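Local atomic coordinates of uracil-DNA glycosylase (Sulfolobus tokodaii str. 7, PDB entry 4ZBY), a protein that belongs to the uracil-DNA glycosylase superfamily, an alpha/beta fold, and holds an iron-sulfur cluster and uracil. Residues H124-I129 with E135-I140. Sequence-based numbering, arbitrary orientation.
Sequences HSTKYI and ENFSSI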
loop_
_atom_site.group_PDB
_atom_site.type_symbol
_atom_site.label_atom_id
_atom_site.label_comp_id
_atom_site.label_asym_id
_atom_site.label_seq_id
_atom_site.Cartn_x
_atom_site.Cartn_y
_atom_site.Cartn_z
ATOM N N HIS A 124 5.184 -8.009 -1.497
ATOM C CA HIS A 124 5.073 -7.588 -2.887
ATOM C C HIS A 124 5.259 -6.086 -3.015
ATOM O O HIS A 124 6.009 -5.615 -3.875
ATOM C CB HIS A 124 3.724 -8.003 -3.469
ATOM C CG HIS A 124 3.582 -9.484 -3.617
ATOM N ND1 HIS A 124 2.977 -10.279 -2.669
ATOM C CD2 HIS A 124 4.023 -10.319 -4.586
ATOM C CE1 HIS A 124 3.027 -11.540 -3.060
ATOM N NE2 HIS A 124 3.650 -11.591 -4.224
ATOM N N SER A 125 4.563 -5.342 -2.174
ATOM C CA SER A 125 4.640 -3.892 -2.267
ATOM C C SER A 125 6.027 -3.436 -1.823
ATOM O O SER A 125 6.605 -2.504 -2.404
ATOM C CB SER A 125 3.539 -3.226 -1.420
ATOM O OG SER A 125 3.735 -3.548 -0.061
ATOM N N THR A 126 6.573 -4.090 -0.802
ATOM C CA THR A 126 7.906 -3.738 -0.328
ATOM C C THR A 126 8.952 -4.005 -1.408
ATOM O O THR A 126 9.784 -3.152 -1.704
ATOM C CB THR A 126 8.294 -4.517 0.955
ATOM O OG1 THR A 126 7.365 -4.199 1.994
ATOM C CG2 THR A 126 9.712 -4.144 1.435
ATOM N N LYS A 127 8.896 -5.182 -2.020
ATOM C CA LYS A 127 9.823 -5.478 -3.096
ATOM C C LYS A 127 9.705 -4.483 -4.252
ATOM O O LYS A 127 10.732 -4.055 -4.811
ATOM C CB LYS A 127 9.600 -6.914 -3.593
ATOM C CG LYS A 127 10.557 -7.372 -4.678
ATOM C CD LYS A 127 10.291 -8.841 -5.006
ATOM C CE LYS A 127 11.471 -9.487 -5.722
ATOM N NZ LYS A 127 11.719 -8.834 -7.033
ATOM N N TYR A 128 8.477 -4.101 -4.603
ATOM C CA TYR A 128 8.270 -3.159 -5.698
ATOM C C TYR A 128 8.896 -1.797 -5.373
ATOM O O TYR A 128 9.672 -1.243 -6.160
ATOM C CB TYR A 128 6.759 -2.959 -6.022
ATOM C CG TYR A 128 6.647 -1.913 -7.104
ATOM C CD1 TYR A 128 6.298 -0.603 -6.811
ATOM C CD2 TYR A 128 7.011 -2.219 -8.410
ATOM C CE1 TYR A 128 6.288 0.371 -7.809
ATOM C CE2 TYR A 128 6.999 -1.263 -9.400
ATOM C CZ TYR A 128 6.639 0.030 -9.097
ATOM O OH TYR A 128 6.628 0.961 -10.113
ATOM N N ILE A 129 8.550 -1.258 -4.212
ATOM C CA ILE A 129 9.030 0.076 -3.847
ATOM C C ILE A 129 10.548 0.044 -3.660
ATOM O O ILE A 129 11.230 0.961 -4.100
ATOM C CB ILE A 129 8.332 0.630 -2.573
ATOM C CG1 ILE A 129 6.847 0.912 -2.859
ATOM C CG2 ILE A 129 9.062 1.894 -2.063
ATOM C CD1 ILE A 129 6.582 1.968 -3.925
ATOM N N GLU A 135 16.962 0.114 -3.388
ATOM C CA GLU A 135 17.314 -0.465 -2.101
ATOM C C GLU A 135 17.301 -1.985 -2.231
ATOM O O GLU A 135 16.404 -2.541 -2.844
ATOM C CB GLU A 135 16.345 0.015 -1.018
ATOM C CG GLU A 135 16.609 -0.511 0.393
ATOM C CD GLU A 135 17.865 0.064 1.030
ATOM O OE1 GLU A 135 18.331 1.133 0.576
ATOM O OE2 GLU A 135 18.390 -0.561 1.978
ATOM N N ASN A 136 18.335 -2.647 -1.713
ATOM C CA ASN A 136 18.406 -4.102 -1.814
ATOM C C ASN A 136 17.267 -4.814 -1.067
ATOM O O ASN A 136 17.002 -4.543 0.114
ATOM C CB ASN A 136 19.755 -4.593 -1.293
ATOM C CG ASN A 136 19.906 -6.079 -1.450
ATOM O OD1 ASN A 136 19.924 -6.584 -2.568
ATOM N ND2 ASN A 136 19.981 -6.793 -0.334
ATOM N N PHE A 137 16.583 -5.723 -1.760
ATOM C CA PHE A 137 15.527 -6.487 -1.120
ATOM C C PHE A 137 15.940 -7.945 -0.978
ATOM O O PHE A 137 16.209 -8.621 -1.967
ATOM C CB PHE A 137 14.222 -6.379 -1.908
ATOM C CG PHE A 137 13.071 -7.146 -1.293
ATOM C CD1 PHE A 137 12.305 -6.583 -0.305
ATOM C CD2 PHE A 137 12.798 -8.458 -1.685
ATOM C CE1 PHE A 137 11.272 -7.280 0.274
ATOM C CE2 PHE A 137 11.769 -9.157 -1.117
ATOM C CZ PHE A 137 10.983 -8.564 -0.139
ATOM N N SER A 138 15.995 -8.399 0.272
ATOM C CA SER A 138 16.299 -9.780 0.619
ATOM C C SER A 138 14.996 -10.543 0.846
ATOM O O SER A 138 14.587 -11.343 0.017
ATOM C CB SER A 138 17.185 -9.831 1.861
ATOM O OG SER A 138 16.658 -8.984 2.868
ATOM N N SER A 139 14.327 -10.271 1.962
ATOM C CA SER A 139 13.010 -10.839 2.229
ATOM C C SER A 139 12.235 -9.851 3.086
ATOM O O SER A 139 12.836 -8.990 3.705
ATOM C CB SER A 139 13.127 -12.192 2.930
ATOM O OG SER A 139 13.613 -12.026 4.251
ATOM N N ILE A 140 10.913 -9.960 3.133
ATOM C CA ILE A 140 10.176 -9.067 4.006
ATOM C C ILE A 140 10.581 -9.279 5.474
ATOM O O ILE A 140 10.638 -8.321 6.230
ATOM C CB ILE A 140 8.636 -9.229 3.826
ATOM C CG1 ILE A 140 7.886 -8.098 4.543
ATOM C CG2 ILE A 140 8.157 -10.615 4.260
ATOM C CD1 ILE A 140 8.247 -6.706 4.012
#
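Thr-126 OG1 hydrogen-bonds to Thr-120 OG1 and to Gly-122 O, and the terminal methyl CD1 of Ile-140 rests against the same oxygen at 3.3 Å. The two bonds tie the first turn of helix 123-133 to strand 117-121 and to Gly-122 at the junction between them. With OG1 beside the backbone N (chi1 -61°), the methyl CG2 lies anti to that N. It meets the edge of the Phe-137 ring near the ring plane, CG2 to CE1 being 3.7 Å.

Lys-127 takes one face of this ring. Its CB stands 3.9 Å from the centroid of Phe-137, only 7° off the ring normal, which is a CH-pi contact. CG continues over the rim and lies 3.9 Å from Phe-137 CD2. CD still runs beside the CD2-CE2 side of the ring; beyond it the chain leads the amine away. On the opposite face, offset toward the rim, sits the backbone N of Ser-139, whose hydroxyl caps helix 140-143 at Lys-142 N. Val-143 of that short helix touches both Thr-126 and Phe-137, and Pro-161 of strand 155-162 touches Thr-126 and Ile-140.

The loop thus folds back on the helix it has just left. The contact is mostly apolar: side-chain methyls and methylenes and one aromatic ring, with the Lys-127 backbone under part of the ring. With its hydrogen bonds made to Thr-120 and Gly-122, the hydroxyl of the buried Thr-126 can probably lie against a methyl at little cost.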